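Local coordinates for 2,3-dimethylmalate lyase (PDB 3FA4), which is a magnesium-binding lyase of the phosphoenolpyruvate phosphomutase family, a tetramer whose subunits are built round a TIM-type barrel of parallel strands, at residues G60-L64 and N65-A69; A85-D88 and T89-G93; P94-V97 and A98-T101; E102-R106 and S107-A111; R140-A143 and A144-R148. All coordinates share one frame; numbering follows the deposited sequence.

Interaction 1. Residues G60-L64 and N65-A69; sequences GICTL and NDMRA
T63 and D66 face each other across the first turn of helix 64-75 in a capping box, where each side chain takes up a backbone N-H of the other residue. The stronger half is T63 N to D66 OD2, 2.9 Å long, with the donor coming from above the carboxylate plane, 51° out of it. The return bond, D66 N to T63 OG1, is weak at 3.3 Å, although nearly straight. T63 OG1 sits between its own backbone N and carbonyl carbon (chi1 65°), the position that turns the hydroxyl toward the start of the helix. A hydroxyl residue suits the cap because OG1 has a double use: it accepts from D66 N and is also hydrogen-bonded to N65 OD1 of the second subunit. D66 is shared too: OD2 meets H54 NE2, and OD1 takes ND2 of N65 of the second subunit, so the box lies at a subunit interface. On another side of the turn, M67 bends back at chi2 and chi3, which sets M67 CG beside C62 CB at 3.5 Å; the placement of the M67 methyl end is doubtful. L64 directs its branches toward T100 and Q103 of helix 94-107, as befits a buried leucine. R68 NE forms a salt bridge with E72, and NH2 one with E72 of the third subunit. After a weak M67 N to T63 O bond, R68 N to L64 O is short at 2.8 Å.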
loop_
_atom_site.group_PDB
_atom_site.type_symbol
_atom_site.label_atom_id
_atom_site.label_comp_id
_atom_site.label_asym_id
_atom_site.label_seq_id
_atom_site.Cartn_x
_atom_site.Cartn_y
_atom_site.Cartn_z
ATOM N N GLY B 60 -10.213 15.561 -3.181
ATOM C CA GLY B 60 -10.259 14.739 -1.962
ATOM C C GLY B 60 -10.275 13.246 -2.282
ATOM O O GLY B 60 -11.044 12.477 -1.648
ATOM N N ILE B 61 -9.405 12.838 -3.227
ATOM C CA ILE B 61 -9.280 11.434 -3.701
ATOM C C ILE B 61 -8.090 10.644 -3.116
ATOM O O ILE B 61 -8.012 9.434 -3.284
ATOM C CB ILE B 61 -9.406 11.286 -5.254
ATOM C CG1 ILE B 61 -8.545 12.342 -5.940
ATOM C CG2 ILE B 61 -10.790 11.568 -5.701
ATOM C CD1 ILE B 61 -7.185 11.821 -6.325
ATOM N N CYS B 62 -7.195 11.329 -2.397
ATOM C CA CYS B 62 -6.169 10.683 -1.635
ATOM C C CYS B 62 -6.735 10.250 -0.270
ATOM O O CYS B 62 -7.395 11.055 0.442
ATOM C CB CYS B 62 -4.978 11.612 -1.438
ATOM S SG CYS B 62 -4.342 12.421 -2.966
ATOM N N THR B 63 -6.489 8.976 0.064
ATOM C CA THR B 63 -6.739 8.427 1.416
ATOM C C THR B 63 -5.595 8.772 2.420
ATOM O O THR B 63 -4.582 9.363 2.062
ATOM C CB THR B 63 -6.913 6.950 1.367
ATOM O OG1 THR B 63 -5.664 6.391 0.954
ATOM C CG2 THR B 63 -8.048 6.502 0.324
ATOM N N LEU B 64 -5.753 8.369 3.680
ATOM C CA LEU B 64 -4.628 8.437 4.640
ATOM C C LEU B 64 -3.378 7.679 4.081
ATOM O O LEU B 64 -2.261 8.212 4.119
ATOM C CB LEU B 64 -5.037 7.864 6.013
ATOM C CG LEU B 64 -3.955 7.806 7.107
ATOM C CD1 LEU B 64 -3.146 9.214 7.309
ATOM C CD2 LEU B 64 -4.619 7.280 8.346
ATOM N N ASN B 65 -3.607 6.439 3.623
ATOM C CA ASN B 65 -2.597 5.593 3.027
ATOM C C ASN B 65 -1.751 6.330 1.954
ATOM O O ASN B 65 -0.537 6.388 2.052
ATOM C CB ASN B 65 -3.274 4.394 2.386
ATOM C CG ASN B 65 -4.064 3.549 3.376
ATOM O OD1 ASN B 65 -4.935 4.044 4.066
ATOM N ND2 ASN B 65 -3.817 2.261 3.380
ATOM N N ASP B 66 -2.399 6.869 0.919
ATOM C CA ASP B 66 -1.652 7.639 -0.096
ATOM C C ASP B 66 -0.746 8.730 0.454
ATOM O O ASP B 66 0.412 8.857 0.057
ATOM C CB ASP B 66 -2.585 8.302 -1.071
ATOM C CG ASP B 66 -3.610 7.348 -1.659
ATOM O OD1 ASP B 66 -3.388 6.119 -1.803
ATOM O OD2 ASP B 66 -4.691 7.847 -1.939
ATOM N N MET B 67 -1.346 9.551 1.310
ATOM C CA MET B 67 -0.862 10.802 1.728
ATOM C C MET B 67 0.284 10.608 2.682
ATOM O O MET B 67 1.298 11.245 2.546
ATOM C CB MET B 67 -2.059 11.530 2.368
ATOM C CG MET B 67 -2.921 12.224 1.303
ATOM S SD MET B 67 -2.189 13.798 0.670
ATOM C CE MET B 67 -2.806 13.725 -0.971
ATOM N N ARG B 68 0.110 9.713 3.658
ATOM C CA ARG B 68 1.198 9.259 4.520
ATOM C C ARG B 68 2.344 8.552 3.788
ATOM O O ARG B 68 3.489 8.719 4.179
ATOM C CB ARG B 68 0.647 8.310 5.580
ATOM C CG ARG B 68 1.712 7.834 6.572
ATOM C CD ARG B 68 2.223 6.445 6.236
ATOM N NE ARG B 68 3.281 6.094 7.186
ATOM C CZ ARG B 68 3.159 5.251 8.211
ATOM N NH1 ARG B 68 2.032 4.613 8.453
ATOM N NH2 ARG B 68 4.181 5.018 8.974
ATOM N N ALA B 69 2.053 7.736 2.756
ATOM C CA ALA B 69 3.148 7.043 2.049
ATOM C C ALA B 69 4.035 8.087 1.347
ATOM O O ALA B 69 5.293 8.002 1.389
ATOM C CB ALA B 69 2.654 6.005 1.142
#

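Interaction 2. Residues A85-D88 and T89-G93; sequences ADAD and TGYGG. With MG (magnesium ion), chain N.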
loop_
_atom_site.group_PDB
_atom_site.type_symbol
_atom_site.label_atom_id
_atom_site.label_comp_id
_atom_site.label_asym_id
_atom_site.label_seq_id
_atom_site.Cartn_x
_atom_site.Cartn_y
_atom_site.Cartn_z
ATOM N N ALA B 85 3.555 18.786 5.637
ATOM C CA ALA B 85 2.709 17.994 4.780
ATOM C C ALA B 85 1.216 18.370 4.807
ATOM O O ALA B 85 0.617 18.555 5.843
ATOM C CB ALA B 85 2.852 16.563 5.155
ATOM N N ASP B 86 0.566 18.418 3.652
ATOM C CA ASP B 86 -0.905 18.577 3.663
ATOM C C ASP B 86 -1.484 17.356 4.445
ATOM O O ASP B 86 -0.828 16.289 4.418
ATOM C CB ASP B 86 -1.396 18.722 2.233
ATOM C CG ASP B 86 -2.874 18.842 2.143
ATOM O OD1 ASP B 86 -3.554 19.219 3.147
ATOM O OD2 ASP B 86 -3.410 18.515 1.058
ATOM N N ALA B 87 -2.587 17.509 5.224
ATOM C CA ALA B 87 -3.277 16.362 5.858
ATOM C C ALA B 87 -4.786 16.555 5.732
ATOM O O ALA B 87 -5.560 15.940 6.477
ATOM C CB ALA B 87 -2.915 16.170 7.363
ATOM N N ASP B 88 -5.196 17.439 4.807
ATOM C CA ASP B 88 -6.594 17.685 4.532
ATOM C C ASP B 88 -7.412 17.894 5.813
ATOM O O ASP B 88 -7.114 18.806 6.566
ATOM C CB ASP B 88 -7.143 16.580 3.657
ATOM C CG ASP B 88 -6.359 16.447 2.353
ATOM O OD1 ASP B 88 -6.023 17.480 1.727
ATOM O OD2 ASP B 88 -6.017 15.309 1.966
ATOM N N THR B 89 -8.408 17.057 6.086
ATOM C CA THR B 89 -9.296 17.285 7.233
ATOM C C THR B 89 -9.006 16.200 8.262
ATOM O O THR B 89 -9.779 15.985 9.216
ATOM C CB THR B 89 -10.781 17.355 6.794
ATOM O OG1 THR B 89 -11.291 16.054 6.432
ATOM C CG2 THR B 89 -10.927 18.306 5.565
ATOM N N GLY B 90 -7.904 15.470 8.051
ATOM C CA GLY B 90 -7.577 14.359 8.968
ATOM C C GLY B 90 -8.267 13.041 8.706
ATOM O O GLY B 90 -8.134 12.142 9.496
ATOM N N TYR B 91 -8.982 12.900 7.594
ATOM C CA TYR B 91 -9.408 11.571 7.106
ATOM C C TYR B 91 -10.476 10.860 7.960
ATOM O O TYR B 91 -10.641 9.640 7.874
ATOM C CB TYR B 91 -8.193 10.656 6.742
ATOM C CG TYR B 91 -7.189 11.435 5.866
ATOM C CD1 TYR B 91 -6.067 12.036 6.434
ATOM C CD2 TYR B 91 -7.433 11.662 4.543
ATOM C CE1 TYR B 91 -5.219 12.837 5.684
ATOM C CE2 TYR B 91 -6.565 12.448 3.777
ATOM C CZ TYR B 91 -5.484 13.027 4.368
ATOM O OH TYR B 91 -4.591 13.798 3.653
ATOM N N GLY B 92 -11.223 11.642 8.753
ATOM C CA GLY B 92 -12.451 11.172 9.462
ATOM C C GLY B 92 -12.626 11.937 10.769
ATOM O O GLY B 92 -12.168 13.101 10.894
ATOM N N GLY B 93 -13.267 11.282 11.744
ATOM C CA GLY B 93 -13.516 11.801 13.094
ATOM C C GLY B 93 -12.226 11.875 13.898
ATOM O O GLY B 93 -11.171 11.592 13.360
HETATM MG MG MG N . -5.538 19.146 0.652
HETATM O O HOH W 1 -5.635 20.559 2.054
HETATM O O HOH W 2 -5.215 17.873 -0.889
HETATM O O HOH W 3 -4.741 20.731 -0.742
#
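D88 and Y91 meet where the chain doubles back after strand 83-86: Y91 OH gives a weak hydrogen bond to D88 OD2, 2.7 Å away, with the carboxylate and ring planes 73° apart. This is the packed side. Y91 CE1 also lies 3.2 Å from A87 O, and A87 O accepts from G90 N at 2.9 Å, closing a type II' beta turn from A87 to G90. Glycine fits position 90 because a side chain there would collide with the preceding carbonyl oxygen. The water-rich side belongs to the metal. D88 OD1 binds the magnesium ion at 2.0 Å and D86 OD2 binds it at 2.3 Å, and three waters complete the five ligands modelled. Aspartate suits both places, since each carboxylate has a second oxygen for other work. D86 OD1 accepts from D88 N (2.9 Å) in an Asx turn and also takes a hydrogen bond from one metal-bound water, which steadies the carboxylate; D88 OD2 takes the weak bond from Y91 OH. The turn follows strand 83-86, which lies between strands 42-44 and 111-114, with Y91 resting on M67 of helix 64-75 and on T100 of helix 94-107.

Interaction 3. Residues P94-V97 and A98-T101; sequences PIMV and ARTT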
loop_
_atom_site.group_PDB
_atom_site.type_symbol
_atom_site.label_atom_id
_atom_site.label_comp_id
_atom_site.label_asym_id
_atom_site.label_seq_id
_atom_site.Cartn_x
_atom_site.Cartn_y
_atom_site.Cartn_z
ATOM N N PRO B 94 -12.287 12.270 15.196
ATOM C CA PRO B 94 -11.105 12.299 16.113
ATOM C C PRO B 94 -10.241 11.008 16.099
ATOM O O PRO B 94 -9.007 11.091 16.197
ATOM C CB PRO B 94 -11.748 12.451 17.489
ATOM C CG PRO B 94 -12.991 13.207 17.227
ATOM C CD PRO B 94 -13.504 12.732 15.878
ATOM N N ILE B 95 -10.872 9.839 15.963
ATOM C CA ILE B 95 -10.152 8.559 15.881
ATOM C C ILE B 95 -9.234 8.531 14.673
ATOM O O ILE B 95 -8.103 8.036 14.753
ATOM C CB ILE B 95 -11.102 7.334 15.739
ATOM C CG1 ILE B 95 -11.918 7.062 17.008
ATOM C CG2 ILE B 95 -10.293 6.042 15.462
ATOM C CD1 ILE B 95 -11.082 6.491 18.115
ATOM N N MET B 96 -9.738 9.060 13.553
ATOM C CA MET B 96 -8.977 9.191 12.330
ATOM C C MET B 96 -7.963 10.307 12.372
ATOM O O MET B 96 -6.866 10.155 11.864
ATOM C CB MET B 96 -9.892 9.277 11.116
ATOM C CG MET B 96 -10.472 7.891 10.698
ATOM S SD MET B 96 -9.295 6.666 10.023
ATOM C CE MET B 96 -8.959 5.885 11.534
ATOM N N VAL B 97 -8.287 11.427 12.980
ATOM C CA VAL B 97 -7.236 12.453 13.229
ATOM C C VAL B 97 -5.993 11.922 13.997
ATOM O O VAL B 97 -4.860 12.222 13.621
ATOM C CB VAL B 97 -7.825 13.711 13.873
ATOM C CG1 VAL B 97 -6.795 14.798 13.900
ATOM C CG2 VAL B 97 -9.031 14.152 13.080
ATOM N N ALA B 98 -6.233 11.136 15.038
ATOM C CA ALA B 98 -5.234 10.602 15.972
ATOM C C ALA B 98 -4.295 9.670 15.249
ATOM O O ALA B 98 -3.044 9.752 15.409
ATOM C CB ALA B 98 -5.940 9.809 17.081
ATOM N N ARG B 99 -4.922 8.754 14.508
ATOM C CA ARG B 99 -4.252 7.816 13.595
ATOM C C ARG B 99 -3.372 8.474 12.578
ATOM O O ARG B 99 -2.282 7.996 12.339
ATOM C CB ARG B 99 -5.262 6.926 12.882
ATOM C CG ARG B 99 -5.843 5.900 13.809
ATOM C CD ARG B 99 -6.664 4.793 13.094
ATOM N NE ARG B 99 -5.934 4.023 12.068
ATOM C CZ ARG B 99 -5.431 2.799 12.252
ATOM N NH1 ARG B 99 -5.514 2.219 13.432
ATOM N NH2 ARG B 99 -4.770 2.156 11.274
ATOM N N THR B 100 -3.851 9.551 11.958
ATOM C CA THR B 100 -3.075 10.342 10.979
ATOM C C THR B 100 -1.867 10.991 11.699
ATOM O O THR B 100 -0.772 11.039 11.190
ATOM C CB THR B 100 -3.943 11.509 10.460
ATOM O OG1 THR B 100 -5.111 11.026 9.837
ATOM C CG2 THR B 100 -3.145 12.501 9.506
ATOM N N THR B 101 -2.125 11.495 12.893
ATOM C CA THR B 101 -1.117 12.238 13.698
ATOM C C THR B 101 0.028 11.282 14.056
ATOM O O THR B 101 1.149 11.634 13.870
ATOM C CB THR B 101 -1.778 12.877 14.931
ATOM O OG1 THR B 101 -2.832 13.770 14.504
ATOM C CG2 THR B 101 -0.784 13.667 15.813
#
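T100 and T101 each fold their hydroxyl back onto the helix and grip a carbonyl one turn earlier. T101 OG1 donates to V97 O at 2.7 Å, standing above the carbonyl plane, and T100 OG1 donates to M96 O at 2.8 Å. Both hydroxyls lie anti to their own carbonyl carbon, beside the backbone N (chi1 -60° in T100 and -58° in T101), which brings them within range of the oxygen four residues back. Each of these oxygens also accepts the regular helical N-H of the same threonine, T100 N at 3.1 Å from M96 O and T101 N at 2.9 Å from V97 O. In both pairs the N-H and the hydroxyl arrive from opposite faces of the carbonyl plane. Threonine suits these buried sites because its polar group is satisfied within the helix, leaving the methyl for packing.

Farther toward the N-terminal end, A98 N bonds to P94 O (3.0 Å) and R99 N to I95 O (3.3 Å). P94 fits the first turn, where a residue without an N-H costs no helical bond. R99 CG lies 3.2 Å from I95 O. V97 brings CG1 to 4.1 Å from T101 OG1, their side chains crossing at a slant. I95 and M96 pack on I61 of the second subunit, and R99 on H54 of the second subunit. Within the chain, V97 touches A144 and I114, T101 touches A144 and F112, and P94 lies on T139 and A143. Helix 94-107 is the helical part of a beta-alpha-beta crossover from strand 83-86 to strand 111-114.

Interaction 4. Residues E102-R106 and S107-A111; sequences EQYSR and SGVAA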
loop_
_atom_site.group_PDB
_atom_site.type_symbol
_atom_site.label_atom_id
_atom_site.label_comp_id
_atom_site.label_asym_id
_atom_site.label_seq_id
_atom_site.Cartn_x
_atom_site.Cartn_y
_atom_site.Cartn_z
ATOM N N GLU B 102 -0.317 10.069 14.522
ATOM C CA GLU B 102 0.610 9.026 14.953
ATOM C C GLU B 102 1.494 8.471 13.790
ATOM O O GLU B 102 2.729 8.324 13.951
ATOM C CB GLU B 102 -0.175 7.872 15.630
ATOM C CG GLU B 102 -0.802 8.232 16.912
ATOM C CD GLU B 102 -2.061 7.423 17.243
ATOM O OE1 GLU B 102 -2.470 6.475 16.497
ATOM O OE2 GLU B 102 -2.660 7.744 18.294
ATOM N N GLN B 103 0.832 8.113 12.683
ATOM C CA GLN B 103 1.441 7.716 11.430
ATOM C C GLN B 103 2.334 8.782 10.768
ATOM O O GLN B 103 3.442 8.479 10.371
ATOM C CB GLN B 103 0.352 7.282 10.461
ATOM C CG GLN B 103 -0.263 5.995 10.848
ATOM C CD GLN B 103 -1.138 5.449 9.812
ATOM O OE1 GLN B 103 -0.910 5.710 8.636
ATOM N NE2 GLN B 103 -2.134 4.635 10.205
ATOM N N TYR B 104 1.872 10.013 10.622
ATOM C CA TYR B 104 2.764 11.133 10.238
ATOM C C TYR B 104 3.961 11.302 11.170
ATOM O O TYR B 104 5.068 11.518 10.712
ATOM C CB TYR B 104 1.984 12.461 10.186
ATOM C CG TYR B 104 1.279 12.783 8.848
ATOM C CD1 TYR B 104 0.617 11.810 8.137
ATOM C CD2 TYR B 104 1.268 14.109 8.330
ATOM C CE1 TYR B 104 -0.051 12.123 6.929
ATOM C CE2 TYR B 104 0.619 14.425 7.128
ATOM C CZ TYR B 104 -0.025 13.413 6.454
ATOM O OH TYR B 104 -0.642 13.695 5.299
ATOM N N SER B 105 3.755 11.222 12.476
ATOM C CA SER B 105 4.853 11.323 13.419
ATOM C C SER B 105 5.897 10.235 13.245
ATOM O O SER B 105 7.059 10.562 13.048
ATOM C CB SER B 105 4.316 11.294 14.841
ATOM O OG SER B 105 3.348 12.317 14.927
ATOM N N ARG B 106 5.490 8.953 13.348
ATOM C CA ARG B 106 6.366 7.784 13.034
ATOM C C ARG B 106 7.107 7.871 11.711
ATOM O O ARG B 106 8.213 7.427 11.622
ATOM C CB ARG B 106 5.575 6.457 13.080
ATOM C CG ARG B 106 5.125 6.111 14.465
ATOM C CD ARG B 106 4.679 4.627 14.602
ATOM N NE ARG B 106 3.658 4.239 13.629
ATOM C CZ ARG B 106 2.366 4.273 13.908
ATOM N NH1 ARG B 106 1.973 4.690 15.121
ATOM N NH2 ARG B 106 1.467 3.875 13.001
ATOM N N SER B 107 6.463 8.398 10.665
ATOM C CA SER B 107 7.059 8.686 9.351
ATOM C C SER B 107 8.115 9.788 9.280
ATOM O O SER B 107 8.846 9.873 8.337
ATOM C CB SER B 107 5.979 9.104 8.408
ATOM O OG SER B 107 5.092 8.038 8.149
ATOM N N GLY B 108 8.156 10.654 10.252
ATOM C CA GLY B 108 9.199 11.661 10.336
ATOM C C GLY B 108 8.758 12.978 9.772
ATOM O O GLY B 108 9.601 13.874 9.562
ATOM N N VAL B 109 7.438 13.134 9.596
ATOM C CA VAL B 109 6.863 14.425 9.140
ATOM C C VAL B 109 7.092 15.494 10.196
ATOM O O VAL B 109 6.887 15.177 11.331
ATOM C CB VAL B 109 5.405 14.290 8.790
ATOM C CG1 VAL B 109 4.895 15.622 8.245
ATOM C CG2 VAL B 109 5.277 13.208 7.723
ATOM N N ALA B 110 7.585 16.699 9.841
ATOM C CA ALA B 110 7.764 17.780 10.820
ATOM C C ALA B 110 6.494 18.602 11.239
ATOM O O ALA B 110 6.422 19.090 12.359
ATOM C CB ALA B 110 8.910 18.704 10.416
ATOM N N ALA B 111 5.552 18.803 10.342
ATOM C CA ALA B 111 4.358 19.562 10.619
ATOM C C ALA B 111 3.304 19.082 9.622
ATOM O O ALA B 111 3.670 18.568 8.599
ATOM C CB ALA B 111 4.628 21.052 10.405
HETATM O O HOH W 4 7.723 13.583 13.341
#
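Q103 meets S107 at the end of helix 94-107: Q103 O accepts the regular bond from S107 N at 3.0 Å. S107 OG, anti to its own carbonyl carbon (chi1 -66°), lies 2.8 Å from the same Q103 O, but it also has E72 OE2 as a partner, so the serine links the helix end to helix 64-75. Next, Y104 O receives V109 N at 3.1 Å, and G108 N comes to it in a weak bond. V109 lies against the Y104 ring at a slant, with Y104 CD2 3.9 Å from V109 CG1, a beta-branched apolar residue meeting an aromatic one just past the helix. The ring's hydroxyl reaches further, bonding to D86 O on strand 83-86. S105 O then takes G108 N at 3.0 Å, from well above its carbonyl plane. Water 4 donates to V109 O at 2.7 Å. It also donates to S105 O, bridging the helix end to the outgoing chain. R106 turns its guanidinium back along the helix, where E102 O lies above one face, toward its rim, and R106 NE forms a salt bridge with E72 of the third subunit. Glycine belongs at 108, where phi is 97° and a side chain would press on the preceding carbonyl oxygen. Positive phi together with two bonds back into the last turn, V109 N to Y104 O and G108 N to S105 O, makes this a Schellman motif, leading into strand 111-114.

Interaction 5. Residues R140-A143 and A144-R148; sequences RIRA and AVQAR
R142 and Q146 lie side by side one turn apart on helix 134-151, pointing the same way, with the guanidinium and amide planes 76° apart. The amide nitrogen Q146 NE2 lies 3.3 Å from R142 CG, so the arginine's aliphatic part flanks the amide, and the bond NE2 makes is to Q289 O of the third subunit. Long, flexible residues suit this partly exposed face, which packs on that subunit.

The apolar contact is I141 CG2 with V145 CG2 at 4.2 Å. Two carbons come close to backbone oxygens: V145 CG2, anti to its own carbonyl carbon, rests 3.2 Å from I141 O, and A147 CB sits 3.0 Å from A143 O.

Of the backbone bonds, V145 N to I141 O (3.1 Å, N-H...O 178°) and Q146 N to R142 O (2.8 Å) run nearly on the carbonyl axis, while A147 N to A143 O (3.0 Å, 137°) is more bent. A144 N bonds to R140 O and adds a second, weak bond to I141 O.

A147 lies on T101 of helix 94-107, its small side chain letting the two helices come near each other. Elsewhere, I141 reaches I114 of strand 111-114 and A159 of strand 156-161, so the segment rests on the barrel sheet while R140 NH1 bonds to Q117 O.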
loop_
_atom_site.group_PDB
_atom_site.type_symbol
_atom_site.label_atom_id
_atom_site.label_comp_id
_atom_site.label_asym_id
_atom_site.label_seq_id
_atom_site.Cartn_x
_atom_site.Cartn_y
_atom_site.Cartn_z
ATOM N N ARG B 140 -11.090 18.325 15.774
ATOM C CA ARG B 140 -10.028 17.710 14.987
ATOM C C ARG B 140 -8.727 18.227 15.522
ATOM O O ARG B 140 -7.797 17.460 15.720
ATOM C CB ARG B 140 -10.162 18.078 13.532
ATOM C CG ARG B 140 -11.539 17.754 12.933
ATOM C CD ARG B 140 -11.594 18.290 11.504
ATOM N NE ARG B 140 -12.749 17.784 10.761
ATOM C CZ ARG B 140 -13.199 18.340 9.653
ATOM N NH1 ARG B 140 -12.544 19.407 9.139
ATOM N NH2 ARG B 140 -14.246 17.796 9.027
ATOM N N ILE B 141 -8.678 19.528 15.798
ATOM C CA ILE B 141 -7.509 20.152 16.491
ATOM C C ILE B 141 -7.114 19.474 17.793
ATOM O O ILE B 141 -5.987 19.078 17.917
ATOM C CB ILE B 141 -7.620 21.687 16.638
ATOM C CG1 ILE B 141 -7.937 22.325 15.272
ATOM C CG2 ILE B 141 -6.328 22.271 17.210
ATOM C CD1 ILE B 141 -6.956 21.975 14.131
ATOM N N ARG B 142 -8.052 19.318 18.701
ATOM C CA ARG B 142 -7.853 18.710 20.007
ATOM C C ARG B 142 -7.351 17.288 19.914
ATOM O O ARG B 142 -6.423 16.953 20.528
ATOM C CB ARG B 142 -9.116 18.827 20.871
ATOM C CG ARG B 142 -8.905 18.747 22.385
ATOM C CD ARG B 142 -9.981 19.420 23.256
ATOM N NE ARG B 142 -10.800 20.339 22.516
ATOM C CZ ARG B 142 -12.115 20.262 22.375
ATOM N NH1 ARG B 142 -12.835 19.335 22.955
ATOM N NH2 ARG B 142 -12.726 21.139 21.639
ATOM N N ALA B 143 -7.957 16.495 19.065
ATOM C CA ALA B 143 -7.604 15.086 18.820
ATOM C C ALA B 143 -6.172 14.874 18.285
ATOM O O ALA B 143 -5.531 13.881 18.589
ATOM C CB ALA B 143 -8.631 14.451 17.866
ATOM N N ALA B 144 -5.702 15.818 17.485
ATOM C CA ALA B 144 -4.318 15.897 16.961
ATOM C C ALA B 144 -3.313 16.257 18.063
ATOM O O ALA B 144 -2.308 15.595 18.283
ATOM C CB ALA B 144 -4.255 16.954 15.795
ATOM N N VAL B 145 -3.574 17.344 18.740
ATOM C CA VAL B 145 -2.768 17.761 19.910
ATOM C C VAL B 145 -2.736 16.656 20.960
ATOM O O VAL B 145 -1.690 16.329 21.486
ATOM C CB VAL B 145 -3.297 19.120 20.452
ATOM C CG1 VAL B 145 -2.519 19.624 21.663
ATOM C CG2 VAL B 145 -3.347 20.150 19.292
ATOM N N GLN B 146 -3.858 16.033 21.256
ATOM C CA GLN B 146 -3.826 14.999 22.264
ATOM C C GLN B 146 -3.151 13.714 21.781
ATOM O O GLN B 146 -2.499 13.002 22.567
ATOM C CB GLN B 146 -5.223 14.703 22.771
ATOM C CG GLN B 146 -5.886 15.898 23.506
ATOM C CD GLN B 146 -7.363 15.625 23.759
ATOM O OE1 GLN B 146 -7.918 14.679 23.198
ATOM N NE2 GLN B 146 -7.995 16.440 24.568
ATOM N N ALA B 147 -3.279 13.429 20.495
ATOM C CA ALA B 147 -2.657 12.251 19.897
ATOM C C ALA B 147 -1.162 12.314 19.957
ATOM O O ALA B 147 -0.578 11.344 20.334
ATOM C CB ALA B 147 -3.122 12.058 18.430
ATOM N N ARG B 148 -0.549 13.432 19.549
ATOM C CA ARG B 148 0.902 13.585 19.523
ATOM C C ARG B 148 1.404 13.669 20.927
ATOM O O ARG B 148 2.466 13.191 21.235
ATOM C CB ARG B 148 1.332 14.819 18.712
ATOM C CG ARG B 148 1.266 16.118 19.495
ATOM C CD ARG B 148 1.689 17.353 18.649
ATOM N NE ARG B 148 1.573 18.587 19.425
ATOM C CZ ARG B 148 2.481 19.027 20.302
ATOM N NH1 ARG B 148 3.591 18.346 20.517
ATOM N NH2 ARG B 148 2.284 20.161 20.952
#

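From the N terminus, interaction 1 starts helix 64-75, interaction 2 turns the chain after strand 83-86, interactions 3 and 4 occupy successive parts of helix 94-107, and interaction 5 lies on helix 134-151. All are local and lie in series, so none nests in or crosses another. Interaction 4 ends the helix that interaction 3 opens and leads into strand 111-114. Further touches join them in space: R68 meets Q103, T89 meets R140, A85 N pairs with A111 O, and A98 meets A147. Together they knit the metal-binding strand end to the helices flanking the barrel, while interactions 1, 3, 4 and 5 also reach the third subunit.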